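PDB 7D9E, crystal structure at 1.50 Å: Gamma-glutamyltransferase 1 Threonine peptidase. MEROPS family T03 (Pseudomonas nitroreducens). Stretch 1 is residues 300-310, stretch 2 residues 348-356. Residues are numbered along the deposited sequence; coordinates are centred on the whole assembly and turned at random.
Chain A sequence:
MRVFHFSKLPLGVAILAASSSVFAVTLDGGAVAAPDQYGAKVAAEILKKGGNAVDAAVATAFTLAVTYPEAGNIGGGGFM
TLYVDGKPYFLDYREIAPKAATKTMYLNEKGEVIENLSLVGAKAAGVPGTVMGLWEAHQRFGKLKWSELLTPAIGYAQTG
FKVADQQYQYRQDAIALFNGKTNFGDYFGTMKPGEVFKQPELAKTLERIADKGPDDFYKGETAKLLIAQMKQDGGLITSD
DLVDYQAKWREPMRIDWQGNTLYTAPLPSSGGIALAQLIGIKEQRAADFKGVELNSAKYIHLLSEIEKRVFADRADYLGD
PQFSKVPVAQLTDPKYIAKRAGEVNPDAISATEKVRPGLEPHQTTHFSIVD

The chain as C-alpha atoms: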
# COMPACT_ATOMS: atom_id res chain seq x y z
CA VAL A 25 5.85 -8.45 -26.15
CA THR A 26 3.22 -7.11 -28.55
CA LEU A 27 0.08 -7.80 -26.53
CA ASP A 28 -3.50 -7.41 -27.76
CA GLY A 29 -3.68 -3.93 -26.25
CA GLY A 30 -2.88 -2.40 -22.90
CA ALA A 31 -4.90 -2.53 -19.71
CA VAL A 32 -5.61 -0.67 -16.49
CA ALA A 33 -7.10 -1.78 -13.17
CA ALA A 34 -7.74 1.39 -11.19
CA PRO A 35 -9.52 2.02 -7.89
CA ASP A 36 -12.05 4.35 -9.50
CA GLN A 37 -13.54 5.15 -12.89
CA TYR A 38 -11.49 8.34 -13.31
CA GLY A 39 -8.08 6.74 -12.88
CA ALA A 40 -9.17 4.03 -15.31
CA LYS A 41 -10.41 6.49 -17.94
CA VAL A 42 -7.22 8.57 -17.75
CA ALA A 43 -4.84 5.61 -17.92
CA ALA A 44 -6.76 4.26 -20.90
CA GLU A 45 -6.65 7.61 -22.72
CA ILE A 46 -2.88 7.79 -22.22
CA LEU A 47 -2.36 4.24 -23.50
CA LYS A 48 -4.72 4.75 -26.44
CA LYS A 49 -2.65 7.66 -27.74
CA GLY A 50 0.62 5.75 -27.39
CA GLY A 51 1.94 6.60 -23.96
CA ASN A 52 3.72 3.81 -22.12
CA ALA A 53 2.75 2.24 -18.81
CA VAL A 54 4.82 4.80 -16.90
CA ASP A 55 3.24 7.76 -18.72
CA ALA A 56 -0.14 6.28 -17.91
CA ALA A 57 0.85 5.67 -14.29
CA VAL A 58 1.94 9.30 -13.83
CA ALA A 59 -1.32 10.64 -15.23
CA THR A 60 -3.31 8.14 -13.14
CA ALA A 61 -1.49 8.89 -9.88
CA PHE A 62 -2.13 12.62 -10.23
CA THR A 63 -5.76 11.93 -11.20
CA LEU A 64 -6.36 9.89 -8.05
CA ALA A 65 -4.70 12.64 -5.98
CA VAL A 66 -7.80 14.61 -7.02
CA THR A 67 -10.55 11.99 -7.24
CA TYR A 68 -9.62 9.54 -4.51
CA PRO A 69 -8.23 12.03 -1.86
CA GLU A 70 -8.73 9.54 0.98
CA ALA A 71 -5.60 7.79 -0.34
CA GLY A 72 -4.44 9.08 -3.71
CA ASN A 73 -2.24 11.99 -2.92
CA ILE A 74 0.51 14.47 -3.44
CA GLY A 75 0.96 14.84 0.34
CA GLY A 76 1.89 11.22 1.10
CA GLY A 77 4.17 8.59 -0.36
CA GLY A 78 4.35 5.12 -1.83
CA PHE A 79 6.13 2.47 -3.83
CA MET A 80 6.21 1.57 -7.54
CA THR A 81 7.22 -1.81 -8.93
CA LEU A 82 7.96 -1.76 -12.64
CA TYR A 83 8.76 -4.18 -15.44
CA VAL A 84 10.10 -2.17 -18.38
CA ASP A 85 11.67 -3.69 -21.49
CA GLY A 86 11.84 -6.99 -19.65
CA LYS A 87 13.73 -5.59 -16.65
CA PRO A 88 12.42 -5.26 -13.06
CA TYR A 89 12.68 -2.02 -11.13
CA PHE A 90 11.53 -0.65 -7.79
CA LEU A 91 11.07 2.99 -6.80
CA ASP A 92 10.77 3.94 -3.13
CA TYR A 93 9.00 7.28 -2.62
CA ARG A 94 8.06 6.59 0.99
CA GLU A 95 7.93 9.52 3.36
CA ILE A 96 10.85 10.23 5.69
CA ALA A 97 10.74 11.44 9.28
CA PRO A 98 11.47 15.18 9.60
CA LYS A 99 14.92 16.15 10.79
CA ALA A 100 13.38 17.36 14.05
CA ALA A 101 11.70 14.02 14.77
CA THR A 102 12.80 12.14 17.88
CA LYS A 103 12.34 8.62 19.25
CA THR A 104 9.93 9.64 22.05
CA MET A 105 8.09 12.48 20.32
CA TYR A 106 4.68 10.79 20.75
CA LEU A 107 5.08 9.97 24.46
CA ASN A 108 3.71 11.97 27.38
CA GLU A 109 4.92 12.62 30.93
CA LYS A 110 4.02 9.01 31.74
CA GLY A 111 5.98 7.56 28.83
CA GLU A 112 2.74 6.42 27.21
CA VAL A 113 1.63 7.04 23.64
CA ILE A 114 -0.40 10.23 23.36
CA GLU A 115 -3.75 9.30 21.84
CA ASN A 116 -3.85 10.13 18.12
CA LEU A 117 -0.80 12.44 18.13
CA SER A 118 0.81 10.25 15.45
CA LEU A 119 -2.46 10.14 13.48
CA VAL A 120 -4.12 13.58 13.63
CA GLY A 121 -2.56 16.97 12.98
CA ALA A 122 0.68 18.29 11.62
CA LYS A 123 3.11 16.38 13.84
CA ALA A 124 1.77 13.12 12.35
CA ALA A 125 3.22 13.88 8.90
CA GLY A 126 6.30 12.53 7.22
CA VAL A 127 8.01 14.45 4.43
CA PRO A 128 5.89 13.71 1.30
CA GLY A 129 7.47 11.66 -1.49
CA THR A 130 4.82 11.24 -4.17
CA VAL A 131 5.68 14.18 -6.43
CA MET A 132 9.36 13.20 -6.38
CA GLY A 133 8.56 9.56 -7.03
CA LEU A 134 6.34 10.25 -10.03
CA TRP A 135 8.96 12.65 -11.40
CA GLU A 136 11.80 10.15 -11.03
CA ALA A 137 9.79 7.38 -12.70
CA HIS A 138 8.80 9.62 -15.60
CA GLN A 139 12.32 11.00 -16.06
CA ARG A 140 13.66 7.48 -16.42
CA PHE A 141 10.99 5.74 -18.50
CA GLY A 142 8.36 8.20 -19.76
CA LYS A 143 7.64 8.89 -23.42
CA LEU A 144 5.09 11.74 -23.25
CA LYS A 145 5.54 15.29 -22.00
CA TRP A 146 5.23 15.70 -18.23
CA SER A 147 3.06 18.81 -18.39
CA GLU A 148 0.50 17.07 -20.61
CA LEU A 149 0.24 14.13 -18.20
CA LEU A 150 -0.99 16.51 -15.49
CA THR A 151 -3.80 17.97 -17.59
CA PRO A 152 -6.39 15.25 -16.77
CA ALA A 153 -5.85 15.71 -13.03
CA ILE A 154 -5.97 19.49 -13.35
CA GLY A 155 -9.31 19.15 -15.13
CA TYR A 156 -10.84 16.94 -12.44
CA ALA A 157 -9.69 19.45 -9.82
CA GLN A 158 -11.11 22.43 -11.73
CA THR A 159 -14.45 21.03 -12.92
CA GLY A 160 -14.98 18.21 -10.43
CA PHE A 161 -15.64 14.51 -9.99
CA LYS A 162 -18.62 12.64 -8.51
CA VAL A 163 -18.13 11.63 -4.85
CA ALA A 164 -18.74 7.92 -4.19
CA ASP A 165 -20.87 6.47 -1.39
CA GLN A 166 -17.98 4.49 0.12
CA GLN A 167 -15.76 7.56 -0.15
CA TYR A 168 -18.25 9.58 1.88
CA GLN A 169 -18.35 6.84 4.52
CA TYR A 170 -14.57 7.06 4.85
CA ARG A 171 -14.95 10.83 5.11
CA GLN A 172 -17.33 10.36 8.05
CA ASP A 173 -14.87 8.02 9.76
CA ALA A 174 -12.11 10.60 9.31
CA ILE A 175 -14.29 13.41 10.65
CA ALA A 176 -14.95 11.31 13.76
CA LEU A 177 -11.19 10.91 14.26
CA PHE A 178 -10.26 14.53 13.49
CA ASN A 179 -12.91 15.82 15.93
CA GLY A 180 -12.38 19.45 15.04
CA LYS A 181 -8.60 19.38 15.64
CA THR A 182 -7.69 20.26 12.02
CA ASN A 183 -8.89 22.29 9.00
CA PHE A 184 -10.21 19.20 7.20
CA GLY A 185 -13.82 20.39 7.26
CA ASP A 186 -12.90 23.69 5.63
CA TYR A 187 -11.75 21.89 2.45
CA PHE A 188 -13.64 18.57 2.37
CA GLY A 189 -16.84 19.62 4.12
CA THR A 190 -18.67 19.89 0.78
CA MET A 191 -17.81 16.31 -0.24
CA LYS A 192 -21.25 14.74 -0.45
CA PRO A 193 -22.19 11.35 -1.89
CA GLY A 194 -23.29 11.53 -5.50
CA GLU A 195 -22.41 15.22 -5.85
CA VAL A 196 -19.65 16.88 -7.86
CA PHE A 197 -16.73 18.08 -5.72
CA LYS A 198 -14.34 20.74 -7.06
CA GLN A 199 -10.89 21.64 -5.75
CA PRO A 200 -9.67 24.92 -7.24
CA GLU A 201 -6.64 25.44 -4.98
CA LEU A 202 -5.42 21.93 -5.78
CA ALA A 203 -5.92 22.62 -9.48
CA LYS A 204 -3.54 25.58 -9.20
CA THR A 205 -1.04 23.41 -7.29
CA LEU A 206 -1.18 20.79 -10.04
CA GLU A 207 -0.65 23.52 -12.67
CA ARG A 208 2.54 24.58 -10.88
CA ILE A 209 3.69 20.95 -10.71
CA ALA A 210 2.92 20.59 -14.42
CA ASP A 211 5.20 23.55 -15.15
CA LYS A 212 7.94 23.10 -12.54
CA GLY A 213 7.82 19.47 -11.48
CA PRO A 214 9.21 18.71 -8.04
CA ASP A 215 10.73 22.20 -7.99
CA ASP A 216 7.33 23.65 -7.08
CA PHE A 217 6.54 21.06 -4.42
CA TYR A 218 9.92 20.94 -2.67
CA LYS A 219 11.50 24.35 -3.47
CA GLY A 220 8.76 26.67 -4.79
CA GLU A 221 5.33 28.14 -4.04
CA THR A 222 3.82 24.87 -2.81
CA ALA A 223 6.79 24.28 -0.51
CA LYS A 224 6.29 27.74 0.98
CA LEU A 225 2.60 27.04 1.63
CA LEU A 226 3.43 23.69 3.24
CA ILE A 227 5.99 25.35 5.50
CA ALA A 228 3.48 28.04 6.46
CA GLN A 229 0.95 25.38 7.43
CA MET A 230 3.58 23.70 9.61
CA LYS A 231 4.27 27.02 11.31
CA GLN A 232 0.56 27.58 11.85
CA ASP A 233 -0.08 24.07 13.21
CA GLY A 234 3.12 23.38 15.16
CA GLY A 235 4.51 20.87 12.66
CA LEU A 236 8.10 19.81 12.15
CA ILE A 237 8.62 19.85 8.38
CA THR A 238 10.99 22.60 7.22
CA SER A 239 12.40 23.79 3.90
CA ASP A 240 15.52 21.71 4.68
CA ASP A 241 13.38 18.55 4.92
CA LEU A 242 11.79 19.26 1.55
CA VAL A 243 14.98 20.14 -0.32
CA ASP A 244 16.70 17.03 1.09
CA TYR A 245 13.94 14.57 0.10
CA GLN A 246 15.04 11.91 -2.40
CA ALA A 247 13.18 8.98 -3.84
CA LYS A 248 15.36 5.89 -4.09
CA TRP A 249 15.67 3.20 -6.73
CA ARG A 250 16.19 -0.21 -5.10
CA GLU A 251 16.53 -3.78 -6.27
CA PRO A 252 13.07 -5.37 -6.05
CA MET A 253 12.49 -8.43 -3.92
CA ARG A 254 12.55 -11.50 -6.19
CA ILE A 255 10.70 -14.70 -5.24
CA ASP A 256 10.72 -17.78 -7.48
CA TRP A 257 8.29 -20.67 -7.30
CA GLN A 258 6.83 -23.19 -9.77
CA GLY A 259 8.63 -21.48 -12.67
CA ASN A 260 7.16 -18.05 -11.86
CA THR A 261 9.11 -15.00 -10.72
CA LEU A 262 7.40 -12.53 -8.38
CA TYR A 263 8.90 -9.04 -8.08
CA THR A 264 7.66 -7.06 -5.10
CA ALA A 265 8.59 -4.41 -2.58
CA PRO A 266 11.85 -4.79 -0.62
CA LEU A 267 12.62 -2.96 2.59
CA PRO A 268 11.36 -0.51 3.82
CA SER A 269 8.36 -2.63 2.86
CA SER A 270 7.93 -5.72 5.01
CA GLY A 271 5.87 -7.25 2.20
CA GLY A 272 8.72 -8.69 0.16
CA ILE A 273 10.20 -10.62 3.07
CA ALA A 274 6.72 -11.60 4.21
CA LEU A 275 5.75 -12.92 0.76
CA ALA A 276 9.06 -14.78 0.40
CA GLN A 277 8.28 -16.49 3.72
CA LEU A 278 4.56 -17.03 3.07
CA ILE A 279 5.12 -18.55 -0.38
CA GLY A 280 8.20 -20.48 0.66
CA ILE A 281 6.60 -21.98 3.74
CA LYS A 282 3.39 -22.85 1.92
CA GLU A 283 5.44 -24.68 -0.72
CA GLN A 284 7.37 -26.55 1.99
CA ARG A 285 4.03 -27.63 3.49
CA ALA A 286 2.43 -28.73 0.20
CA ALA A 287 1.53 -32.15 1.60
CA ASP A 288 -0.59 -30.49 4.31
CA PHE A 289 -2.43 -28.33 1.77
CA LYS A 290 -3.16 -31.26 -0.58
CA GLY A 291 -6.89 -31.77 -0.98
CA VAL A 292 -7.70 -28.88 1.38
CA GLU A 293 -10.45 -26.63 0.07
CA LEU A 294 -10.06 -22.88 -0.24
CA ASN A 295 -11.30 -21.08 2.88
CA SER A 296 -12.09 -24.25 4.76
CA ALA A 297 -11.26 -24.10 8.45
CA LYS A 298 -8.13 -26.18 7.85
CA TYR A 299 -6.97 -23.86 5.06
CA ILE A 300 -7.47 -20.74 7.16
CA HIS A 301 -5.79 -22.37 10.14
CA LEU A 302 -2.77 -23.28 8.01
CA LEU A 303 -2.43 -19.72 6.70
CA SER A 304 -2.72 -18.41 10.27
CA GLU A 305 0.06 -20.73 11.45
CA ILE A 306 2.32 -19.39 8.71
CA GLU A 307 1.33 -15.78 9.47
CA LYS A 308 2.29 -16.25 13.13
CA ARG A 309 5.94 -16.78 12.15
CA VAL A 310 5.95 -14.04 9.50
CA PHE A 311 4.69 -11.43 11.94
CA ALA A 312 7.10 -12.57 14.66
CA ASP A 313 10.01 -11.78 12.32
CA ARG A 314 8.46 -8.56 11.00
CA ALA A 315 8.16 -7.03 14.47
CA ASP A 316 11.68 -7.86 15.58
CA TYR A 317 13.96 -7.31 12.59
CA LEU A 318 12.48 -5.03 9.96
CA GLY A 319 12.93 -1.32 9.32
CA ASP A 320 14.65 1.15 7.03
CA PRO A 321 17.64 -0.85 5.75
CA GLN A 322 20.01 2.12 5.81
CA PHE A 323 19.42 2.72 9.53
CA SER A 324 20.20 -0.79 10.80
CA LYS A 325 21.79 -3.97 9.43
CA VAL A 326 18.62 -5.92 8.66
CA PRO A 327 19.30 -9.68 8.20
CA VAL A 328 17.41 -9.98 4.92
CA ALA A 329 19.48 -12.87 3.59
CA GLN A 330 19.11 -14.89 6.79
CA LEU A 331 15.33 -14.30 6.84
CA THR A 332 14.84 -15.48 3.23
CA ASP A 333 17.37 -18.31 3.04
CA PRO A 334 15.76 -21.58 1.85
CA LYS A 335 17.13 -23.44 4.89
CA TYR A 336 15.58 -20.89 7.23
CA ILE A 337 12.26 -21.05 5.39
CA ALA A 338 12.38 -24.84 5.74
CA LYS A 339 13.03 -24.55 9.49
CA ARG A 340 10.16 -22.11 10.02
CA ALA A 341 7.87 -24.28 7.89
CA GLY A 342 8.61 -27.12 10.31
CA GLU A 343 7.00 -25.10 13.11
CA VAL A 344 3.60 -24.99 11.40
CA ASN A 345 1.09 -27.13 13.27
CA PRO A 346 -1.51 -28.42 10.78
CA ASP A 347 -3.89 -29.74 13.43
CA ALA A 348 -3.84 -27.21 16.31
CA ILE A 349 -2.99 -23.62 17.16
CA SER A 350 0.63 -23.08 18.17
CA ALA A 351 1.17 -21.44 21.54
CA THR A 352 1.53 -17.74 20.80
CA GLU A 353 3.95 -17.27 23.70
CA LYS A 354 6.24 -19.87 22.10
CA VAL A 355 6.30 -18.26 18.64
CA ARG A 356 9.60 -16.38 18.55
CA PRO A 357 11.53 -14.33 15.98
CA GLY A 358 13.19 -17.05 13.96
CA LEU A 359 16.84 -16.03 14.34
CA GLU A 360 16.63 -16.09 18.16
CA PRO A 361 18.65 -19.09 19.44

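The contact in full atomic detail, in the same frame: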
# COMPACT_ATOMS: atom_id res chain seq x y z
N ILE A 300 -7.66 -21.99 6.45
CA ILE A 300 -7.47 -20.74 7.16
C ILE A 300 -6.56 -20.93 8.36
O ILE A 300 -5.71 -20.06 8.66
CB ILE A 300 -8.84 -20.15 7.56
CG1 ILE A 300 -9.55 -19.60 6.31
CG2 ILE A 300 -8.68 -19.06 8.62
CD1 ILE A 300 -11.02 -19.29 6.50
N HIS A 301 -6.69 -22.08 9.03
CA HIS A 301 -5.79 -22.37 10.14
C HIS A 301 -4.35 -22.47 9.67
O HIS A 301 -3.44 -21.92 10.30
CB HIS A 301 -6.21 -23.67 10.82
CG HIS A 301 -5.17 -24.19 11.75
ND1 HIS A 301 -4.80 -23.51 12.89
CD2 HIS A 301 -4.39 -25.29 11.69
CE1 HIS A 301 -3.84 -24.19 13.50
NE2 HIS A 301 -3.58 -25.27 12.79
N LEU A 302 -4.12 -23.16 8.55
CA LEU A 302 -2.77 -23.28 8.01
C LEU A 302 -2.19 -21.91 7.68
O LEU A 302 -1.05 -21.61 8.05
CB LEU A 302 -2.78 -24.18 6.78
CG LEU A 302 -2.91 -25.69 7.03
CD1 LEU A 302 -3.13 -26.42 5.71
CD2 LEU A 302 -1.68 -26.21 7.75
N LEU A 303 -2.96 -21.05 7.00
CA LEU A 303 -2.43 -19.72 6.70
C LEU A 303 -2.09 -18.98 7.98
O LEU A 303 -1.07 -18.28 8.05
CB LEU A 303 -3.40 -18.89 5.87
CG LEU A 303 -3.82 -19.41 4.50
CD1 LEU A 303 -4.32 -18.23 3.64
CD2 LEU A 303 -2.75 -20.17 3.76
N SER A 304 -2.95 -19.10 9.01
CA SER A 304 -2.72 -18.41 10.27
C SER A 304 -1.44 -18.89 10.94
O SER A 304 -0.70 -18.09 11.50
CB SER A 304 -3.91 -18.59 11.20
OG SER A 304 -5.11 -18.09 10.60
N GLU A 305 -1.16 -20.20 10.86
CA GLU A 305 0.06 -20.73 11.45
C GLU A 305 1.29 -20.17 10.76
O GLU A 305 2.32 -19.89 11.40
CB GLU A 305 0.07 -22.25 11.36
CG GLU A 305 -0.80 -22.94 12.40
CD GLU A 305 -0.18 -22.90 13.79
OE1 GLU A 305 0.94 -23.43 13.98
OE2 GLU A 305 -0.81 -22.32 14.70
N ILE A 306 1.21 -20.00 9.43
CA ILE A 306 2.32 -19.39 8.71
C ILE A 306 2.44 -17.92 9.09
O ILE A 306 3.55 -17.42 9.37
CB ILE A 306 2.13 -19.57 7.19
CG1 ILE A 306 1.95 -21.05 6.83
CG2 ILE A 306 3.33 -18.99 6.47
CD1 ILE A 306 1.68 -21.28 5.37
N GLU A 307 1.31 -17.21 9.16
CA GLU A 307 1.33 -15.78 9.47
C GLU A 307 1.90 -15.50 10.85
O GLU A 307 2.55 -14.47 11.05
CB GLU A 307 -0.07 -15.18 9.29
CG GLU A 307 -0.46 -15.21 7.80
CD GLU A 307 -1.95 -15.18 7.54
OE1 GLU A 307 -2.74 -15.34 8.49
OE2 GLU A 307 -2.31 -15.01 6.36
N LYS A 308 1.72 -16.43 11.80
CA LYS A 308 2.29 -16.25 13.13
C LYS A 308 3.80 -16.02 13.04
O LYS A 308 4.35 -15.14 13.70
CB LYS A 308 2.02 -17.49 13.98
CG LYS A 308 0.66 -17.47 14.69
CD LYS A 308 0.50 -18.76 15.48
CE LYS A 308 -0.43 -18.61 16.69
NZ LYS A 308 -1.82 -18.19 16.30
N ARG A 309 4.48 -16.85 12.23
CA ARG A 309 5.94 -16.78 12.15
C ARG A 309 6.38 -15.56 11.37
O ARG A 309 7.38 -14.92 11.72
CB ARG A 309 6.48 -18.07 11.52
CG ARG A 309 6.66 -19.22 12.50
CD ARG A 309 5.32 -19.91 12.75
NE ARG A 309 5.41 -20.85 13.87
CZ ARG A 309 4.41 -21.63 14.27
NH1 ARG A 309 3.26 -21.58 13.64
NH2 ARG A 309 4.57 -22.42 15.32
N VAL A 310 5.66 -15.22 10.31
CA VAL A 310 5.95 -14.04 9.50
C VAL A 310 5.88 -12.78 10.35
O VAL A 310 6.76 -11.91 10.30
CB VAL A 310 4.99 -13.97 8.31
CG1 VAL A 310 5.11 -12.64 7.58
CG2 VAL A 310 5.25 -15.12 7.38
N ALA A 348 -3.51 -28.00 15.13
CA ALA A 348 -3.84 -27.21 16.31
C ALA A 348 -3.10 -25.88 16.29
O ALA A 348 -2.10 -25.72 15.59
CB ALA A 348 -3.50 -27.97 17.61
N ILE A 349 -3.60 -24.93 17.08
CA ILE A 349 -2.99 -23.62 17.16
C ILE A 349 -1.71 -23.71 17.98
O ILE A 349 -1.71 -24.20 19.12
CB ILE A 349 -3.96 -22.62 17.81
CG1 ILE A 349 -5.23 -22.46 16.96
CG2 ILE A 349 -3.28 -21.27 17.97
CD1 ILE A 349 -6.29 -21.62 17.64
N SER A 350 -0.62 -23.18 17.43
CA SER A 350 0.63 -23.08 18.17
C SER A 350 0.51 -22.08 19.30
O SER A 350 -0.14 -21.04 19.17
CB SER A 350 1.74 -22.61 17.22
OG SER A 350 2.10 -23.61 16.29
N ALA A 351 1.19 -22.37 20.42
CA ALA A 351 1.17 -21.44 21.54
C ALA A 351 1.81 -20.13 21.14
O ALA A 351 2.98 -20.09 20.75
CB ALA A 351 1.93 -22.06 22.72
N THR A 352 1.04 -19.04 21.23
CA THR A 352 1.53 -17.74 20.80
C THR A 352 2.78 -17.34 21.56
O THR A 352 3.72 -16.78 20.98
CB THR A 352 0.42 -16.70 20.99
OG1 THR A 352 -0.67 -17.02 20.12
CG2 THR A 352 0.91 -15.30 20.68
N GLU A 353 2.81 -17.64 22.87
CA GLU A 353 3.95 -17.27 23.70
C GLU A 353 5.23 -17.95 23.23
O GLU A 353 6.33 -17.44 23.45
CB GLU A 353 3.68 -17.62 25.17
CG GLU A 353 2.30 -17.22 25.77
CD GLU A 353 1.09 -17.92 25.15
OE1 GLU A 353 -0.03 -17.37 25.25
OE2 GLU A 353 1.25 -19.02 24.57
N LYS A 354 5.09 -19.10 22.55
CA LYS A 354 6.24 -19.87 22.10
C LYS A 354 6.64 -19.55 20.67
O LYS A 354 7.67 -20.06 20.21
CB LYS A 354 5.93 -21.37 22.21
CG LYS A 354 5.84 -21.88 23.63
CD LYS A 354 5.55 -23.38 23.67
N VAL A 355 5.87 -18.74 19.95
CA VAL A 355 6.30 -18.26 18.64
C VAL A 355 7.31 -17.14 18.86
O VAL A 355 7.00 -16.14 19.51
CB VAL A 355 5.11 -17.77 17.81
CG1 VAL A 355 5.56 -17.35 16.42
CG2 VAL A 355 4.07 -18.86 17.71
N ARG A 356 8.52 -17.32 18.35
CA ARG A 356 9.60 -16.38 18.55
C ARG A 356 10.12 -15.88 17.20
O ARG A 356 9.93 -16.54 16.17
CB ARG A 356 10.76 -17.08 19.27
CG ARG A 356 10.40 -17.74 20.60
CD ARG A 356 9.82 -16.78 21.61
NE ARG A 356 10.55 -15.52 21.69
O HOH W 1 -1.60 -15.63 17.96

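The contact between residues 300-310 and 348-356 is a small, largely polar one, in which one face of a helix holds an irregular segment of chain through a serine gripped by a glutamate and an arginine, with aliphatic packing and a water bridge alongside. It illustrates a general principle: a loop often leaves some polar groups without a partner in a regular pattern, and a helix lying against it can supply partners from side chains one turn apart.

Here those side chains are Glu305 and Arg309, spaced i to i+4. Both leave the helix sideways with respect to the loop, and both bend so that their ends come nearer to it. They are also joined to each other: Arg309 NH1 lies 3.0 Å from Glu305 OE1 in a salt bridge, and the same NH1 donates a hydrogen bond to the backbone at Glu305 O, also at 3.0 Å. The charged pair is thus braced within the helix.

Ser350, whose CA-to-CB bond points toward the helix, completes the arrangement. Its hydroxyl donates to the carboxylate, with Ser350 OG 2.6 Å from Glu305 OE1, and accepts from the guanidinium, with Arg309 NH2 2.9 Å from Ser350 OG. The hydroxyl sits at the edge of the guanidinium, near its plane, where the N-H groups are directed. The second carboxylate oxygen takes the backbone: Ser350 N to Glu305 OE2 is 2.9 Å and almost perfectly straight, at 176°. One carboxylate therefore holds both the main chain and the side chain of a single residue.

Toward the start of the loop the helix contributes His301. Its chi1 is t, and the ring is directed at the carbonyl of Ala348, which lies at the ring edge, near its plane; His301 CE1 approaches Ala348 O to 3.1 Å. Ala348 itself turns its methyl group away from the helix, so it meets the histidine through its backbone.

Lys308 covers more of its surface against the loop than any other residue of the helix. Its long aliphatic stem runs beside the loop, with Lys308 CE 3.5 Å from Ser350 O, and Lys308 NZ comes within 3.8 Å of Ile349 CG2. The ammonium group also reaches the loop indirectly: a water accepts from Lys308 NZ at 3.1 Å and donates to Thr352 OG1 at 2.7 Å, linking two groups that do not bond directly.

Val355 provides the main apolar element. Beyond the short 3-10 segment 352-354, its side chain points back toward the helix, placing Val355 CG1 3.7 Å from Lys308 O and Val355 CG2 4.2 Å from Lys308 CD. Val355 CG2 also lies over one face of the Arg309 guanidinium, 4.3 Å from Arg309 NH2. The arginine thus divides its surroundings by geometry: a polar partner at the edge, a methyl group over the face.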